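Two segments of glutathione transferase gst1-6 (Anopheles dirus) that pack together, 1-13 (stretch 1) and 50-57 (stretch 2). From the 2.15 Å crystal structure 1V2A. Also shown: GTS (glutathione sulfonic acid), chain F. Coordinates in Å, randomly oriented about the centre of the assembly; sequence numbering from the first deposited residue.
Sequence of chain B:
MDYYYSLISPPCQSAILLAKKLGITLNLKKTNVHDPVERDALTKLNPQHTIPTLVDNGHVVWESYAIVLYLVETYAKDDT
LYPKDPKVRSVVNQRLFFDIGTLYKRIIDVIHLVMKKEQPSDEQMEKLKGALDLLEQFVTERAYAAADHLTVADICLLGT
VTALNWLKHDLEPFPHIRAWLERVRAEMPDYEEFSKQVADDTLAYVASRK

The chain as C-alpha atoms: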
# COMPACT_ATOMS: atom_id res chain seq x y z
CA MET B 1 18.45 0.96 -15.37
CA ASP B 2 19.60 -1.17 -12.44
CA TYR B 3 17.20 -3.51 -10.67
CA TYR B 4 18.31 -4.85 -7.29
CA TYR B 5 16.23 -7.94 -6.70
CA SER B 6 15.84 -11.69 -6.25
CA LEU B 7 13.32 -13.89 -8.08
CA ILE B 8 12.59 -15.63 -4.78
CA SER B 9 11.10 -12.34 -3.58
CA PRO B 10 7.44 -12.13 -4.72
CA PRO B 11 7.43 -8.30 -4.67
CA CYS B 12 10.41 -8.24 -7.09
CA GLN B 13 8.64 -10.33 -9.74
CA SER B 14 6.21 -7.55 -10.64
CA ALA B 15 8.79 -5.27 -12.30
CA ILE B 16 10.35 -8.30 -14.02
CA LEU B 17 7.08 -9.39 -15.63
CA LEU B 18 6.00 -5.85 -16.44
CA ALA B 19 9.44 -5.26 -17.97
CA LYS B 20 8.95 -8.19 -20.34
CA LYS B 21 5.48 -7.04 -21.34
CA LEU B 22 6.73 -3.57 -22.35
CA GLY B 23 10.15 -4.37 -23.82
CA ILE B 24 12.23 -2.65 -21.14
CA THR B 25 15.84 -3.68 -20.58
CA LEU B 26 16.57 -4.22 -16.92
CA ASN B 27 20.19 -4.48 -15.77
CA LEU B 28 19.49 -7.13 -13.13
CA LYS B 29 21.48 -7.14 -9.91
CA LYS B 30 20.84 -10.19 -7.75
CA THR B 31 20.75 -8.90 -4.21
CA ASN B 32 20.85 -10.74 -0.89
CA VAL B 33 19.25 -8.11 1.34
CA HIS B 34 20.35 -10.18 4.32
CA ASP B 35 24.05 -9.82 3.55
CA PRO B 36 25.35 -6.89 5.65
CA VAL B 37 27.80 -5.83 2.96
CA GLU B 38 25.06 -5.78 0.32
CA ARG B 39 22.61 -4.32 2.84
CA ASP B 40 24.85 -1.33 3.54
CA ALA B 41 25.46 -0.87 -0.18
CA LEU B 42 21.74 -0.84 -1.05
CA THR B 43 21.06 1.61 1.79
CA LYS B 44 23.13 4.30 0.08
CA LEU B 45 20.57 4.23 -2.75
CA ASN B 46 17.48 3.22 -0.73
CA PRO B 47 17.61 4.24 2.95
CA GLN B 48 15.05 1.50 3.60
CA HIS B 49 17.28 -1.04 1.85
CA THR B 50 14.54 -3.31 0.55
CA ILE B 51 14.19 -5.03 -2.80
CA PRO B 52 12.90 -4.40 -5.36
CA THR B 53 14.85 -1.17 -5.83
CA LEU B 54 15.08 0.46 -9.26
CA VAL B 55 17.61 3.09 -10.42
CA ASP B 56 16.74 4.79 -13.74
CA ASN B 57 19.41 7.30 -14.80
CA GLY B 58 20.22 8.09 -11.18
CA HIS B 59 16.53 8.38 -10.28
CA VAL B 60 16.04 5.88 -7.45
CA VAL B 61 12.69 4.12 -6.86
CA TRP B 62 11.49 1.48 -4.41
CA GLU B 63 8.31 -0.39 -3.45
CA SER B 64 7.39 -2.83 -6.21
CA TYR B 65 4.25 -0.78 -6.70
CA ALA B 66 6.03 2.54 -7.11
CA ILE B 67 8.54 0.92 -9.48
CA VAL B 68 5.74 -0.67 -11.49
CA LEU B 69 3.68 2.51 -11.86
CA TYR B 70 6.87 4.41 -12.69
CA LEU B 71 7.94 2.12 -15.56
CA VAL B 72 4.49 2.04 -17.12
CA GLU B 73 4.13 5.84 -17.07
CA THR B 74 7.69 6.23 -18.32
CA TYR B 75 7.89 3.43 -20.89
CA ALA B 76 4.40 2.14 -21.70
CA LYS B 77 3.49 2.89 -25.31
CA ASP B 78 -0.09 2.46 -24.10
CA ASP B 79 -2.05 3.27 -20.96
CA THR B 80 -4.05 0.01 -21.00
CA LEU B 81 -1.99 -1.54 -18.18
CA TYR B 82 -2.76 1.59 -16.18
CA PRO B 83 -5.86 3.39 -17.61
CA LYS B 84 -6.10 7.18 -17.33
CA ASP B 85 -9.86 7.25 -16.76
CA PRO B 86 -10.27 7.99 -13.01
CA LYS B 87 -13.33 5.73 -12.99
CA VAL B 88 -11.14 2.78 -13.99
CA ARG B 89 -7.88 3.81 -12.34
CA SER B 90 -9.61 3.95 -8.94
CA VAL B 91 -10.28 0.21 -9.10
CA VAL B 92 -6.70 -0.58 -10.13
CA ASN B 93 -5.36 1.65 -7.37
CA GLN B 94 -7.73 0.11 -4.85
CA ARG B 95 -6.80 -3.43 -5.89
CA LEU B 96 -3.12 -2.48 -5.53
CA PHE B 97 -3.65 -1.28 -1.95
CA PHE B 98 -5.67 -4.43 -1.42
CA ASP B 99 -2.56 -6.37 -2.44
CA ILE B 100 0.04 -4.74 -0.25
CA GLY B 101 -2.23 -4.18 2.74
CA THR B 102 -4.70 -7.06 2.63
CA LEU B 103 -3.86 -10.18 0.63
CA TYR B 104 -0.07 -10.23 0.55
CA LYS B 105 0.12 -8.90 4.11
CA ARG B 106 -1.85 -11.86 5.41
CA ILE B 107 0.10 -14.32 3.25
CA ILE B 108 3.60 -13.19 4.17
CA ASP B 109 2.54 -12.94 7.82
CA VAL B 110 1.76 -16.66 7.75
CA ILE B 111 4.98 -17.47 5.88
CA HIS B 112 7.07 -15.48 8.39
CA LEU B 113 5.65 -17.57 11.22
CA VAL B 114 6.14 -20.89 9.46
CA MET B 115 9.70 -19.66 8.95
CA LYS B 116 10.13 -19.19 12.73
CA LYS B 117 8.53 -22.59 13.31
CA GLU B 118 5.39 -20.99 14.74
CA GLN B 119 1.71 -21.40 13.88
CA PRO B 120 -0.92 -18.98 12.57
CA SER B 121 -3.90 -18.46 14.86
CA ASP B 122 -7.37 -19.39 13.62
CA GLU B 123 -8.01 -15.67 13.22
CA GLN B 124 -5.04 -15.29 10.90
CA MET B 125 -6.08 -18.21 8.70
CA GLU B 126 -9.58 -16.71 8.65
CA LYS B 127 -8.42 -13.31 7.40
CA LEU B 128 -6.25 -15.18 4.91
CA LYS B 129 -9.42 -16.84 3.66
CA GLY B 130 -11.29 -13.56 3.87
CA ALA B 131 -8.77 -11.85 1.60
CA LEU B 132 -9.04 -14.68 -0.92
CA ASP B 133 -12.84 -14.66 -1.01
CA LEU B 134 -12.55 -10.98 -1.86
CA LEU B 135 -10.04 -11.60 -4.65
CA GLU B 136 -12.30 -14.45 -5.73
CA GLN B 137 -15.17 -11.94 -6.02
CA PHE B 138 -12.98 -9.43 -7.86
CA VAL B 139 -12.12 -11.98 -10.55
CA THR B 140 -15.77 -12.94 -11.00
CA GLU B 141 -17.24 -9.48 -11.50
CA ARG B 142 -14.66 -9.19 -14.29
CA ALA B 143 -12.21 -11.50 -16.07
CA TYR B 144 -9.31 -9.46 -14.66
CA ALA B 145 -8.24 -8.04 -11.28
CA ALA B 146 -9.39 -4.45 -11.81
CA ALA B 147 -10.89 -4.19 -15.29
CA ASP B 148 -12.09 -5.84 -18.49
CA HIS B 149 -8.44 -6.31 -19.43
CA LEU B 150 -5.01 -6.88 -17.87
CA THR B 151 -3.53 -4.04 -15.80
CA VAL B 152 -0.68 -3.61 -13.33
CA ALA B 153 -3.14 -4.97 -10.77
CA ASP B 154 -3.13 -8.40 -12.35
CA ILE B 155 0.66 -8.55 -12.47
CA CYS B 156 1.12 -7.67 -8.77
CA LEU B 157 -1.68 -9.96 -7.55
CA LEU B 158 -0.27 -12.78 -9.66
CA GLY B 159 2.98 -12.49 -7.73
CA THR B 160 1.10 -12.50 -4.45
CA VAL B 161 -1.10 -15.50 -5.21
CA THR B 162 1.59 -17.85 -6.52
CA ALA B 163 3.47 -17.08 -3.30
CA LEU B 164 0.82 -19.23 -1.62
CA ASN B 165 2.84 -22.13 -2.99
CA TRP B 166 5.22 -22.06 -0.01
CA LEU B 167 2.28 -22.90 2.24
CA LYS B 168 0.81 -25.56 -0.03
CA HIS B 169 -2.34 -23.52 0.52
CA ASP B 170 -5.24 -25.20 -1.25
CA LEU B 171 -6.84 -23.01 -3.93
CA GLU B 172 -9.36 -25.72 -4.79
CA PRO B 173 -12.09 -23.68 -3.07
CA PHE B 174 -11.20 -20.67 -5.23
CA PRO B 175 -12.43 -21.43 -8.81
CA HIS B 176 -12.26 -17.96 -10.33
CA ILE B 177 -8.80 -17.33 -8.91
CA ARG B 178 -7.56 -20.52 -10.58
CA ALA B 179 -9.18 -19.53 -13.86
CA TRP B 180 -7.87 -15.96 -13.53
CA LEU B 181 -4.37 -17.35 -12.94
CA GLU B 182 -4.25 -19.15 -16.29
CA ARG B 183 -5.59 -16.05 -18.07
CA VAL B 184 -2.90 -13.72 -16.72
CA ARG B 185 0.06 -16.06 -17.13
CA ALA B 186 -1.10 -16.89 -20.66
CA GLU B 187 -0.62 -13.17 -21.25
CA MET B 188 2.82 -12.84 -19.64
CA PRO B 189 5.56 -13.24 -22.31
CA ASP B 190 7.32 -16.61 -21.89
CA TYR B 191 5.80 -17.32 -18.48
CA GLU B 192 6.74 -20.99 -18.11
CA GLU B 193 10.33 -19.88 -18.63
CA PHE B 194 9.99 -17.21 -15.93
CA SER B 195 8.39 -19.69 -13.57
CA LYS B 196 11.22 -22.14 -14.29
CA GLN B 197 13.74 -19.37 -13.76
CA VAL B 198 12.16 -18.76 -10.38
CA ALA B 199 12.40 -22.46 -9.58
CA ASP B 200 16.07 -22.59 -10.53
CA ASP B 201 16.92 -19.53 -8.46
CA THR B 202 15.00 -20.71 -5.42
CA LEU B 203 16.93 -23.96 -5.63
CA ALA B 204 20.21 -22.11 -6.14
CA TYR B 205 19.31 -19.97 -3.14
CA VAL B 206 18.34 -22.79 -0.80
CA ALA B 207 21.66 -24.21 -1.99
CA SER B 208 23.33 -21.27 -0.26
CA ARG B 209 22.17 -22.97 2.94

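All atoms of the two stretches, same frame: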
# COMPACT_ATOMS: atom_id res chain seq x y z
N MET B 1 18.95 0.83 -16.76
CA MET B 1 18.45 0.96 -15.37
C MET B 1 18.84 -0.26 -14.56
O MET B 1 18.81 -1.38 -15.07
CB MET B 1 16.93 1.14 -15.38
CG MET B 1 16.18 0.05 -16.14
SD MET B 1 14.44 0.47 -16.43
CE MET B 1 14.59 1.39 -17.95
N ASP B 2 19.22 -0.06 -13.30
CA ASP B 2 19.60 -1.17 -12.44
C ASP B 2 18.38 -1.64 -11.66
O ASP B 2 17.50 -0.84 -11.30
CB ASP B 2 20.71 -0.78 -11.47
CG ASP B 2 21.94 -0.26 -12.17
OD1 ASP B 2 22.21 -0.70 -13.31
OD2 ASP B 2 22.66 0.58 -11.57
N TYR B 3 18.32 -2.94 -11.39
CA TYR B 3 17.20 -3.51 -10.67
C TYR B 3 17.68 -4.49 -9.60
O TYR B 3 17.87 -5.68 -9.87
CB TYR B 3 16.27 -4.23 -11.65
CG TYR B 3 14.97 -4.70 -11.03
CD1 TYR B 3 14.05 -3.79 -10.52
CD2 TYR B 3 14.67 -6.06 -10.96
CE1 TYR B 3 12.84 -4.23 -9.95
CE2 TYR B 3 13.47 -6.51 -10.40
CZ TYR B 3 12.56 -5.59 -9.90
OH TYR B 3 11.37 -6.02 -9.36
N TYR B 4 17.88 -3.99 -8.39
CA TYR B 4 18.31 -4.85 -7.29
C TYR B 4 17.11 -5.72 -6.97
O TYR B 4 16.00 -5.22 -6.77
CB TYR B 4 18.72 -4.00 -6.09
CG TYR B 4 19.84 -3.06 -6.45
CD1 TYR B 4 19.58 -1.85 -7.10
CD2 TYR B 4 21.17 -3.43 -6.25
CE1 TYR B 4 20.62 -1.04 -7.54
CE2 TYR B 4 22.21 -2.63 -6.69
CZ TYR B 4 21.93 -1.43 -7.34
OH TYR B 4 22.97 -0.66 -7.79
N TYR B 5 17.33 -7.03 -6.92
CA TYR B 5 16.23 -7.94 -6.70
C TYR B 5 16.67 -9.38 -6.44
O TYR B 5 17.86 -9.69 -6.30
CB TYR B 5 15.36 -7.96 -7.95
CG TYR B 5 15.98 -8.83 -9.01
CD1 TYR B 5 15.31 -9.94 -9.50
CD2 TYR B 5 17.30 -8.61 -9.42
CE1 TYR B 5 15.95 -10.83 -10.36
CE2 TYR B 5 17.94 -9.49 -10.28
CZ TYR B 5 17.26 -10.61 -10.74
OH TYR B 5 17.90 -11.53 -11.54
N SER B 6 15.67 -10.26 -6.42
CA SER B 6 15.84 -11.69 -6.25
C SER B 6 14.51 -12.33 -6.62
O SER B 6 13.49 -12.02 -6.02
CB SER B 6 16.17 -12.04 -4.81
OG SER B 6 16.25 -13.45 -4.67
N LEU B 7 14.52 -13.21 -7.62
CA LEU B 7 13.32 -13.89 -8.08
C LEU B 7 12.59 -14.68 -7.00
O LEU B 7 11.46 -15.11 -7.21
CB LEU B 7 13.64 -14.84 -9.23
CG LEU B 7 13.85 -14.20 -10.60
CD1 LEU B 7 14.17 -15.27 -11.63
CD2 LEU B 7 12.58 -13.44 -10.98
N ILE B 8 13.23 -14.89 -5.86
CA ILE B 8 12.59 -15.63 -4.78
C ILE B 8 11.63 -14.69 -4.07
O ILE B 8 10.65 -15.12 -3.46
CB ILE B 8 13.63 -16.17 -3.77
CG1 ILE B 8 14.50 -17.24 -4.42
CG2 ILE B 8 12.91 -16.81 -2.59
CD1 ILE B 8 15.36 -16.75 -5.58
N SER B 9 11.92 -13.39 -4.18
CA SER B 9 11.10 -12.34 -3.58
C SER B 9 9.89 -12.08 -4.47
O SER B 9 10.03 -11.67 -5.62
CB SER B 9 11.94 -11.06 -3.43
OG SER B 9 11.13 -9.94 -3.12
N PRO B 10 8.67 -12.34 -3.96
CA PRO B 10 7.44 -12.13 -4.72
C PRO B 10 7.27 -10.65 -5.15
O PRO B 10 6.86 -10.37 -6.27
CB PRO B 10 6.35 -12.60 -3.76
CG PRO B 10 7.04 -13.69 -2.99
CD PRO B 10 8.38 -13.04 -2.69
N PRO B 11 7.58 -9.70 -4.26
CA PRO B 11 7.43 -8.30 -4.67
C PRO B 11 8.28 -7.98 -5.91
O PRO B 11 7.81 -7.29 -6.82
CB PRO B 11 7.90 -7.53 -3.43
CG PRO B 11 7.50 -8.44 -2.31
CD PRO B 11 7.90 -9.80 -2.83
N CYS B 12 9.51 -8.48 -5.95
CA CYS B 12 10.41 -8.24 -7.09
C CYS B 12 9.96 -8.77 -8.45
O CYS B 12 10.42 -8.30 -9.48
CB CYS B 12 11.80 -8.82 -6.81
SG CYS B 12 12.68 -8.11 -5.44
N GLN B 13 9.06 -9.75 -8.47
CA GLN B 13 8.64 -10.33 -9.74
C GLN B 13 7.73 -9.45 -10.57
O GLN B 13 7.58 -9.67 -11.78
CB GLN B 13 7.97 -11.69 -9.52
CG GLN B 13 8.67 -12.56 -8.49
CD GLN B 13 7.99 -13.90 -8.29
OE1 GLN B 13 6.78 -14.04 -8.49
NE2 GLN B 13 8.77 -14.91 -7.88
N THR B 50 15.44 -2.20 0.81
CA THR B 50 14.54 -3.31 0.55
C THR B 50 14.51 -3.51 -0.95
O THR B 50 14.72 -2.57 -1.70
CB THR B 50 13.11 -3.00 1.00
OG1 THR B 50 12.55 -2.02 0.11
CG2 THR B 50 13.10 -2.46 2.42
N ILE B 51 14.28 -4.74 -1.38
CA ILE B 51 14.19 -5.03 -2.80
C ILE B 51 12.72 -5.35 -3.04
O ILE B 51 12.04 -5.89 -2.17
CB ILE B 51 15.07 -6.23 -3.22
CG1 ILE B 51 14.82 -7.42 -2.30
CG2 ILE B 51 16.53 -5.83 -3.17
CD1 ILE B 51 15.74 -8.62 -2.58
N PRO B 52 12.21 -5.02 -4.23
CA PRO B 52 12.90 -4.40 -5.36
C PRO B 52 13.26 -2.93 -5.19
O PRO B 52 12.57 -2.19 -4.51
CB PRO B 52 11.93 -4.62 -6.50
CG PRO B 52 10.61 -4.47 -5.82
CD PRO B 52 10.79 -5.27 -4.56
N THR B 53 14.36 -2.54 -5.83
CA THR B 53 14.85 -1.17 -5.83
C THR B 53 15.33 -0.89 -7.24
O THR B 53 16.24 -1.56 -7.72
CB THR B 53 16.04 -0.96 -4.88
OG1 THR B 53 15.59 -1.06 -3.52
CG2 THR B 53 16.65 0.41 -5.08
N LEU B 54 14.72 0.09 -7.90
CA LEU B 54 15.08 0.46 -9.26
C LEU B 54 15.95 1.72 -9.26
O LEU B 54 15.90 2.50 -8.31
CB LEU B 54 13.81 0.71 -10.08
CG LEU B 54 13.93 1.14 -11.55
CD1 LEU B 54 14.50 -0.01 -12.36
CD2 LEU B 54 12.56 1.53 -12.09
N VAL B 55 16.76 1.90 -10.30
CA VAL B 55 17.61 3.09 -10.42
C VAL B 55 17.71 3.49 -11.90
O VAL B 55 18.61 3.04 -12.61
CB VAL B 55 19.04 2.84 -9.85
CG1 VAL B 55 19.84 4.14 -9.86
CG2 VAL B 55 18.95 2.30 -8.42
N ASP B 56 16.78 4.32 -12.35
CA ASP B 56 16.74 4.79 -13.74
C ASP B 56 17.48 6.12 -13.88
O ASP B 56 17.03 7.14 -13.37
CB ASP B 56 15.28 4.96 -14.18
CG ASP B 56 15.12 4.94 -15.69
OD1 ASP B 56 16.13 5.09 -16.41
OD2 ASP B 56 13.96 4.77 -16.15
N ASN B 57 18.60 6.10 -14.59
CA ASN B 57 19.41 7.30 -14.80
C ASN B 57 19.57 8.09 -13.51
O ASN B 57 19.27 9.29 -13.47
CB ASN B 57 18.78 8.20 -15.88
CG ASN B 57 18.78 7.55 -17.25
OD1 ASN B 57 19.82 7.09 -17.74
ND2 ASN B 57 17.62 7.51 -17.89
N1 GTS F . 6.56 -3.30 -0.04
CA1 GTS F . 7.85 -3.67 -0.54
C1 GTS F . 7.69 -3.75 -2.04
O11 GTS F . 8.66 -3.46 -2.71
O12 GTS F . 6.60 -4.07 -2.53
CB1 GTS F . 8.23 -4.99 0.09
CG1 GTS F . 9.61 -5.53 -0.35
CD1 GTS F . 10.30 -6.29 0.77
OE1 GTS F . 9.79 -6.44 1.89
N2 GTS F . 11.48 -6.80 0.41
CA2 GTS F . 12.28 -7.58 1.36
C2 GTS F . 13.53 -6.83 1.71
O2 GTS F . 14.16 -6.22 0.84
CB2 GTS F . 12.76 -8.93 0.83
SG2 GTS F . 11.52 -10.17 0.36
O1S GTS F . 10.64 -9.72 -0.67
O2S GTS F . 12.25 -11.30 -0.10
O3S GTS F . 10.72 -10.54 1.49
N3 GTS F . 13.86 -6.89 2.99
CA3 GTS F . 15.04 -6.23 3.47
C3 GTS F . 14.75 -5.40 4.67
O31 GTS F . 15.71 -4.82 5.16
O32 GTS F . 13.59 -5.37 5.10

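What holds the two backbones together? Residues 2-5 and 53-56 run as antiparallel strands, and four hydrogen bonds join them in two reciprocal pairs. Asp2 N donates to Val55 O (3.2 Å) and Val55 N returns to Asp2 O (3.0 Å); two residues along, Tyr4 N donates to Thr53 O (3.0 Å) and Thr53 N to Tyr4 O (3.3 Å). Tyr3 and Leu54 face each other between these pairs without hydrogen-bonding to one another, as the alternation of an antiparallel ladder requires. Leu54 CA lies 3.4 Å from Asp2 O, a weaker CA-H...O contact.

How do the polar groups beyond the ladder engage the ligand? The peptide bond before Pro52 is cis, and the backbone of the preceding Ile51 binds glutathione sulfonic acid: its N donates to GTS O2 (2.7 Å) and its O accepts from GTS N2 (2.8 Å). From the other stretch, Ser9 OG donates to GTS O1S (2.5 Å), so both stretches contribute to the binding site.

Which side chains meet on the two faces of the sheet? On one face, Tyr3 CD1 lies 4.2 Å from Leu54 CD1, and the same methyl is 4.0 Å from Met1 CB. On the other, the edge of the Tyr4 ring meets Val55, with CE1 to CG2 at 3.8 Å, while Tyr4 CB lies 4.1 Å from Ile51 CG2.

What packs around the cis proline? Tyr3 reaches past the ladder, its CZ 3.6 Å from Pro52 CB, and its hydroxyl is anchored by a very short hydrogen bond from Tyr3 OH to Cys12 O (2.5 Å). Cys12 SG sits 3.5 Å from Pro52 CD and 3.8 Å from Ile51 CB, and Pro11 CB approaches Pro52 CD at 3.8 Å. These largely apolar contacts extend the interface beyond the strands.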